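Mll7089 protein (Mesorhizobium loti, PDB 2OZ8) is of unknown function but resembles mandelate racemase of the enolase superfamily, and may be a magnesium-dependent hydro-lyase. Local coordinates at residues 120-123 / 124-128; 280-283 / 284-287; 302-305 / 306-310. All coordinates share one frame; numbering follows the deposited sequence.

How the contacts relate
The three contacts are local turns of three helices that meet at one edge of the barrel. Contacts 1 and 3 lie closest, about 9 Å between centres: H123 N stands 3.1 Å from H305 ND1, a probable hydrogen bond, and L126 CB touches A309 CB at 3.6 Å. Contacts 2 and 3, about 13 Å apart, join where M280 CE meets L310 CD2 at 3.7 Å. Contacts 1 and 2 are about 16 Å apart, yet the methyl CE of M280 still reaches L126 O, 3.7 Å away. Contacts 1 and 2 also face a second subunit, and a sulfate, probably from the crystallisation liquor, lies near R281 of contact 2.

Contact 1. Residues 120-123 / 124-128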
loop_
_atom_site.group_PDB
_atom_site.type_symbol
_atom_site.label_atom_id
_atom_site.label_comp_id
_atom_site.label_asym_id
_atom_site.label_seq_id
_atom_site.Cartn_x
_atom_site.Cartn_y
_atom_site.Cartn_z
ATOM N N LEU A 120 21.789 -23.106 37.814
ATOM C CA LEU A 120 20.835 -22.015 37.916
ATOM C C LEU A 120 19.412 -22.507 37.709
ATOM O O LEU A 120 19.188 -23.493 36.966
ATOM C CB LEU A 120 21.123 -20.896 36.887
ATOM C CG LEU A 120 22.418 -20.056 36.955
ATOM C CD1 LEU A 120 22.630 -19.213 35.657
ATOM C CD2 LEU A 120 22.429 -19.162 38.182
ATOM N N PRO A 121 18.449 -21.792 38.338
ATOM C CA PRO A 121 17.025 -21.865 37.975
ATOM C C PRO A 121 16.843 -21.338 36.555
ATOM O O PRO A 121 17.486 -20.351 36.181
ATOM C CB PRO A 121 16.345 -20.913 38.962
ATOM C CG PRO A 121 17.414 -20.555 40.050
ATOM C CD PRO A 121 18.725 -20.788 39.396
ATOM N N LEU A 122 15.984 -21.982 35.772
ATOM C CA LEU A 122 15.778 -21.560 34.364
ATOM C C LEU A 122 15.513 -20.051 34.124
ATOM O O LEU A 122 16.189 -19.427 33.298
ATOM C CB LEU A 122 14.753 -22.450 33.658
ATOM C CG LEU A 122 14.511 -22.139 32.179
ATOM C CD1 LEU A 122 15.801 -22.287 31.313
ATOM C CD2 LEU A 122 13.426 -23.018 31.678
ATOM N N HIS A 123 14.586 -19.460 34.865
ATOM C CA HIS A 123 14.287 -18.038 34.728
ATOM C C HIS A 123 15.477 -17.082 34.916
ATOM O O HIS A 123 15.597 -16.075 34.187
ATOM C CB HIS A 123 13.096 -17.631 35.611
ATOM C CG HIS A 123 13.381 -17.613 37.075
ATOM N ND1 HIS A 123 13.646 -16.443 37.772
ATOM C CD2 HIS A 123 13.410 -18.613 37.993
ATOM C CE1 HIS A 123 13.819 -16.727 39.053
ATOM N NE2 HIS A 123 13.688 -18.035 39.211
ATOM N N VAL A 124 16.339 -17.376 35.886
ATOM C CA VAL A 124 17.548 -16.560 36.100
ATOM C C VAL A 124 18.459 -16.665 34.856
ATOM O O VAL A 124 18.915 -15.659 34.326
ATOM C CB VAL A 124 18.317 -16.963 37.408
ATOM C CG1 VAL A 124 19.606 -16.148 37.550
ATOM C CG2 VAL A 124 17.391 -16.828 38.675
ATOM N N LEU A 125 18.675 -17.886 34.383
ATOM C CA LEU A 125 19.381 -18.101 33.114
ATOM C C LEU A 125 18.679 -17.328 31.963
ATOM O O LEU A 125 19.357 -16.808 31.054
ATOM C CB LEU A 125 19.468 -19.597 32.780
ATOM C CG LEU A 125 20.167 -19.989 31.477
ATOM C CD1 LEU A 125 21.729 -19.681 31.452
ATOM C CD2 LEU A 125 19.885 -21.492 31.178
ATOM N N LEU A 126 17.342 -17.246 32.022
ATOM C CA LEU A 126 16.580 -16.523 30.964
ATOM C C LEU A 126 16.680 -15.003 31.093
ATOM O O LEU A 126 16.144 -14.291 30.251
ATOM C CB LEU A 126 15.121 -17.003 30.824
ATOM C CG LEU A 126 14.983 -18.475 30.371
ATOM C CD1 LEU A 126 13.542 -18.913 30.343
ATOM C CD2 LEU A 126 15.748 -18.762 29.038
ATOM N N GLY A 127 17.426 -14.544 32.109
ATOM C CA GLY A 127 17.650 -13.129 32.379
ATOM C C GLY A 127 16.600 -12.475 33.280
ATOM O O GLY A 127 16.536 -11.265 33.348
ATOM N N SER A 128 15.797 -13.244 34.010
ATOM C CA SER A 128 14.731 -12.628 34.782
ATOM C C SER A 128 15.282 -11.674 35.808
ATOM O O SER A 128 16.446 -11.781 36.205
ATOM C CB SER A 128 13.836 -13.667 35.480
ATOM O OG SER A 128 14.495 -14.236 36.617
#
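V124 divides its two methyls between different hollows of 120-123 at the start of the short helix 122-125, which P121 opens from the N-cap position and a Schellman motif closes at G127. Methyl CG1 meets L120 CD2 across a right angle, while CG2 fills the corner between the proline and the imidazole, 4.0 Å from P121 CG. The same CG2 rests over one face of the H123 ring in a CH-pi contact, 3.9 Å from the ring centroid and displaced toward the rim. On another flank of the helix, L122 is the bump: its CD1 enters the notch made by L125 CD2 and L126 CG, and its CG lies 3.8 Å from L126 CD1. W111 of helix 103-118 touches L122, L125 and L126, and the second subunit closes on the valine side, where its A82 packs on V124.

This short helix illustrates how a last turn can be tied off twice. G127, with positive phi, gives its N to V124 O, and S128 N bonds to H123 O at 2.8 Å. The side chains repeat the closure. H123 holds CG between its own backbone N and carbonyl carbon (chi1 71°), a crowded position that swings ND1 round toward the end of the helix, where S128 OG waits at the ring edge. With an alanine in place of H123, S128 OG would probably lose its close mate and V124 CG2 the flat surface it lies on, opening a gap beside the proline. The pair is close: H123 ND1 and S128 OG are hydrogen-bonded at 2.6 Å, and either could be the donor.

Contact 2. Residues 280-283 / 284-287; sequences MRIG and WLAA
I282 and L285 both set the carbon beyond CB anti to the backbone N, CG1 of the isoleucine at chi1 -157° and CG of the leucine at chi1 -168°, which brings their branches together on one flank of helix 276-289. The touch is light and purely apolar, made by the two methyl ends, with I282 CD1 4.2 Å from L285 CD2. I282 also packs on L255 and L262, so this flank lies against strand 269-272 and the neighbouring helix 255-263, and L285 extends it by touching R259 of that helix in the same chain.

W284 likewise sends CG anti to its backbone N (chi1 164°). The indole therefore leans off the helix, with only its rim near the preceding turn: CE3 is 4.0 Å from R281 O, close to the ring plane. Beneath it, W284 CB sits 3.6 Å from that same carbonyl oxygen. R281 itself reaches in another direction, where its NH2 bonds to R86 O of the same chain and its NH1 makes a long, weak ion pair with a sulfate. Across the subunit boundary R281 packs on W284 of the neighbouring copy, and W284 on the neighbour's R281, a reciprocal exchange.

The backbone supplies the regular frame. L285 N bonds to R281 O at 3.2 Å, and A286 N to I282 O at 2.9 Å. A286 and A287, on a further face, both pack on E312. In this assembly the helix also meets a second subunit, but within its own chain it is the middle of a beta-alpha-beta crossover, in which strand 269-272, helix 276-289 and the next parallel strand, 293-295, form one unit of the enolase-type barrel.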
loop_
_atom_site.group_PDB
_atom_site.type_symbol
_atom_site.label_atom_id
_atom_site.label_comp_id
_atom_site.label_asym_id
_atom_site.label_seq_id
_atom_site.Cartn_x
_atom_site.Cartn_y
_atom_site.Cartn_z
ATOM N N MET A 280 11.440 -17.104 23.669
ATOM C CA MET A 280 12.400 -16.023 23.931
ATOM C C MET A 280 12.775 -15.242 22.665
ATOM O O MET A 280 13.039 -14.036 22.710
ATOM C CB MET A 280 13.627 -16.516 24.684
ATOM C CG MET A 280 13.287 -17.148 26.056
ATOM S SD MET A 280 12.480 -16.102 27.314
ATOM C CE MET A 280 13.787 -14.877 27.463
ATOM N N ARG A 281 12.755 -15.897 21.521
ATOM C CA ARG A 281 13.021 -15.177 20.290
ATOM C C ARG A 281 11.817 -14.273 19.909
ATOM O O ARG A 281 12.013 -13.087 19.565
ATOM C CB ARG A 281 13.362 -16.155 19.154
ATOM C CG ARG A 281 14.738 -16.676 19.272
ATOM C CD ARG A 281 15.049 -17.816 18.317
ATOM N NE ARG A 281 16.434 -18.213 18.543
ATOM C CZ ARG A 281 17.053 -19.255 17.989
ATOM N NH1 ARG A 281 16.421 -20.062 17.130
ATOM N NH2 ARG A 281 18.334 -19.481 18.314
ATOM N N ILE A 282 10.596 -14.827 19.950
ATOM C CA ILE A 282 9.419 -14.029 19.630
ATOM C C ILE A 282 9.187 -12.967 20.702
ATOM O O ILE A 282 8.682 -11.881 20.410
ATOM C CB ILE A 282 8.118 -14.873 19.360
ATOM C CG1 ILE A 282 7.168 -14.044 18.501
ATOM C CG2 ILE A 282 7.387 -15.232 20.631
ATOM C CD1 ILE A 282 7.656 -13.803 17.084
ATOM N N GLY A 283 9.590 -13.270 21.937
ATOM C CA GLY A 283 9.570 -12.278 23.012
ATOM C C GLY A 283 10.544 -11.123 22.863
ATOM O O GLY A 283 10.260 -10.046 23.339
ATOM N N TRP A 284 11.710 -11.343 22.250
ATOM C CA TRP A 284 12.607 -10.229 21.893
ATOM C C TRP A 284 11.906 -9.317 20.818
ATOM O O TRP A 284 11.712 -8.097 21.018
ATOM C CB TRP A 284 13.965 -10.743 21.385
ATOM C CG TRP A 284 14.702 -9.678 20.693
ATOM C CD1 TRP A 284 15.229 -8.539 21.264
ATOM C CD2 TRP A 284 14.910 -9.553 19.291
ATOM N NE1 TRP A 284 15.762 -7.742 20.313
ATOM C CE2 TRP A 284 15.581 -8.319 19.080
ATOM C CE3 TRP A 284 14.595 -10.344 18.193
ATOM C CZ2 TRP A 284 15.972 -7.867 17.800
ATOM C CZ3 TRP A 284 15.005 -9.889 16.906
ATOM C CH2 TRP A 284 15.678 -8.661 16.740
ATOM N N LEU A 285 11.542 -9.929 19.692
ATOM C CA LEU A 285 10.841 -9.247 18.621
ATOM C C LEU A 285 9.626 -8.440 19.162
ATOM O O LEU A 285 9.605 -7.235 19.052
ATOM C CB LEU A 285 10.465 -10.228 17.496
ATOM C CG LEU A 285 9.984 -9.581 16.203
ATOM C CD1 LEU A 285 11.025 -8.556 15.688
ATOM C CD2 LEU A 285 9.673 -10.648 15.118
ATOM N N ALA A 286 8.662 -9.092 19.798
ATOM C CA ALA A 286 7.524 -8.395 20.417
ATOM C C ALA A 286 7.890 -7.214 21.336
ATOM O O ALA A 286 7.203 -6.213 21.348
ATOM C CB ALA A 286 6.651 -9.395 21.161
ATOM N N ALA A 287 8.955 -7.339 22.129
ATOM C CA ALA A 287 9.393 -6.251 23.041
ATOM C C ALA A 287 9.822 -5.053 22.217
ATOM O O ALA A 287 9.591 -3.927 22.636
ATOM C CB ALA A 287 10.544 -6.694 23.958
#

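Contact 3. Residues 302-305 / 306-310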
loop_
_atom_site.group_PDB
_atom_site.type_symbol
_atom_site.label_atom_id
_atom_site.label_comp_id
_atom_site.label_asym_id
_atom_site.label_seq_id
_atom_site.Cartn_x
_atom_site.Cartn_y
_atom_site.Cartn_z
ATOM N N ALA A 302 5.728 -25.284 33.247
ATOM C CA ALA A 302 7.088 -24.984 32.838
ATOM C C ALA A 302 7.282 -23.529 32.309
ATOM O O ALA A 302 8.323 -22.876 32.581
ATOM C CB ALA A 302 7.534 -26.007 31.785
ATOM N N GLY A 303 6.291 -23.016 31.563
ATOM C CA GLY A 303 6.403 -21.699 30.952
ATOM C C GLY A 303 6.484 -20.617 32.000
ATOM O O GLY A 303 6.625 -19.452 31.659
ATOM N N VAL A 304 6.376 -20.971 33.284
ATOM C CA VAL A 304 6.530 -19.961 34.334
ATOM C C VAL A 304 7.845 -19.139 34.197
ATOM O O VAL A 304 7.909 -17.944 34.494
ATOM C CB VAL A 304 6.320 -20.555 35.786
ATOM C CG1 VAL A 304 7.470 -21.525 36.219
ATOM C CG2 VAL A 304 6.087 -19.436 36.804
ATOM N N HIS A 305 8.872 -19.789 33.673
ATOM C CA HIS A 305 10.189 -19.211 33.609
ATOM C C HIS A 305 10.338 -18.162 32.529
ATOM O O HIS A 305 10.999 -17.151 32.759
ATOM C CB HIS A 305 11.204 -20.315 33.460
ATOM C CG HIS A 305 11.258 -21.208 34.654
ATOM N ND1 HIS A 305 12.031 -20.921 35.757
ATOM C CD2 HIS A 305 10.620 -22.374 34.926
ATOM C CE1 HIS A 305 11.858 -21.868 36.660
ATOM N NE2 HIS A 305 11.016 -22.763 36.176
ATOM N N MET A 306 9.746 -18.398 31.363
ATOM C CA MET A 306 9.687 -17.377 30.314
ATOM C C MET A 306 8.715 -16.294 30.734
ATOM O O MET A 306 8.914 -15.145 30.431
ATOM C CB MET A 306 9.301 -17.979 28.940
ATOM C CG MET A 306 10.205 -19.170 28.518
ATOM S SD MET A 306 9.780 -20.858 29.095
ATOM C CE MET A 306 8.381 -20.953 27.990
ATOM N N ALA A 307 7.655 -16.651 31.455
ATOM C CA ALA A 307 6.664 -15.628 31.822
ATOM C C ALA A 307 7.301 -14.599 32.703
ATOM O O ALA A 307 7.107 -13.415 32.477
ATOM C CB ALA A 307 5.407 -16.231 32.496
ATOM N N VAL A 308 8.050 -15.045 33.714
ATOM C CA VAL A 308 8.684 -14.100 34.619
ATOM C C VAL A 308 9.886 -13.476 33.943
ATOM O O VAL A 308 10.271 -12.405 34.353
ATOM C CB VAL A 308 9.106 -14.677 36.068
ATOM C CG1 VAL A 308 8.038 -15.532 36.714
ATOM C CG2 VAL A 308 10.424 -15.427 36.032
ATOM N N ALA A 309 10.498 -14.111 32.929
ATOM C CA ALA A 309 11.715 -13.512 32.372
ATOM C C ALA A 309 11.481 -12.455 31.275
ATOM O O ALA A 309 12.299 -11.553 31.087
ATOM C CB ALA A 309 12.727 -14.579 31.929
ATOM N N LEU A 310 10.380 -12.563 30.544
ATOM C CA LEU A 310 10.098 -11.547 29.502
ATOM C C LEU A 310 9.416 -10.375 30.158
ATOM O O LEU A 310 8.522 -10.570 30.997
ATOM C CB LEU A 310 9.208 -12.114 28.383
ATOM C CG LEU A 310 9.801 -13.231 27.537
ATOM C CD1 LEU A 310 8.681 -13.897 26.722
ATOM C CD2 LEU A 310 10.882 -12.687 26.656
#
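A302 enters the contact through its backbone, its O lying 4.3 Å from M306 SD, at the approach to helix 304-309, which crosses from strand 293-295 to strand 313-318 in a beta-alpha-beta unit of the enolase-type barrel. The same oxygen lies in the plane of the H305 ring, at its edge.

G303 follows, and the methionine takes hold of it. The M306 chain bends at both chi2 (86°) and chi3 (72°), folding back so that methyl CE comes to 3.6 Å from G303 CA, with SD close behind. The M306 side chain also touches V276 and V279 of helix 276-289 and L126, just after helix 122-125. G303 is held on both its N and its O: the N bonds to T298 OG1, and the O receives A307 N at 3.0 Å.

V304 starts the helix proper. Its O accepts V308 N, again at 3.0 Å, and is also pressed by the V308 methyl CG1 at 3.3 Å. The side chains themselves meet only loosely, V304 CG2 standing 4.4 Å from V308 CG1. The example shows how valines one turn apart can be joined more through the backbone than through their branches.

H305 ends the first segment. Its side chain leaves the backbone away from 306-310, and NE2 bonds to H346 O while P341 packs against the residue, so the imidazole ties the helix to the later loop residues P341 and H346. The carbonyl oxygen of H305 is the meeting point for the second segment: V308 CG2 lies 3.7 Å from H305 O, A309 N makes a weak bond to that oxygen, and A309 CB comes to 3.2 Å from the same H305 O.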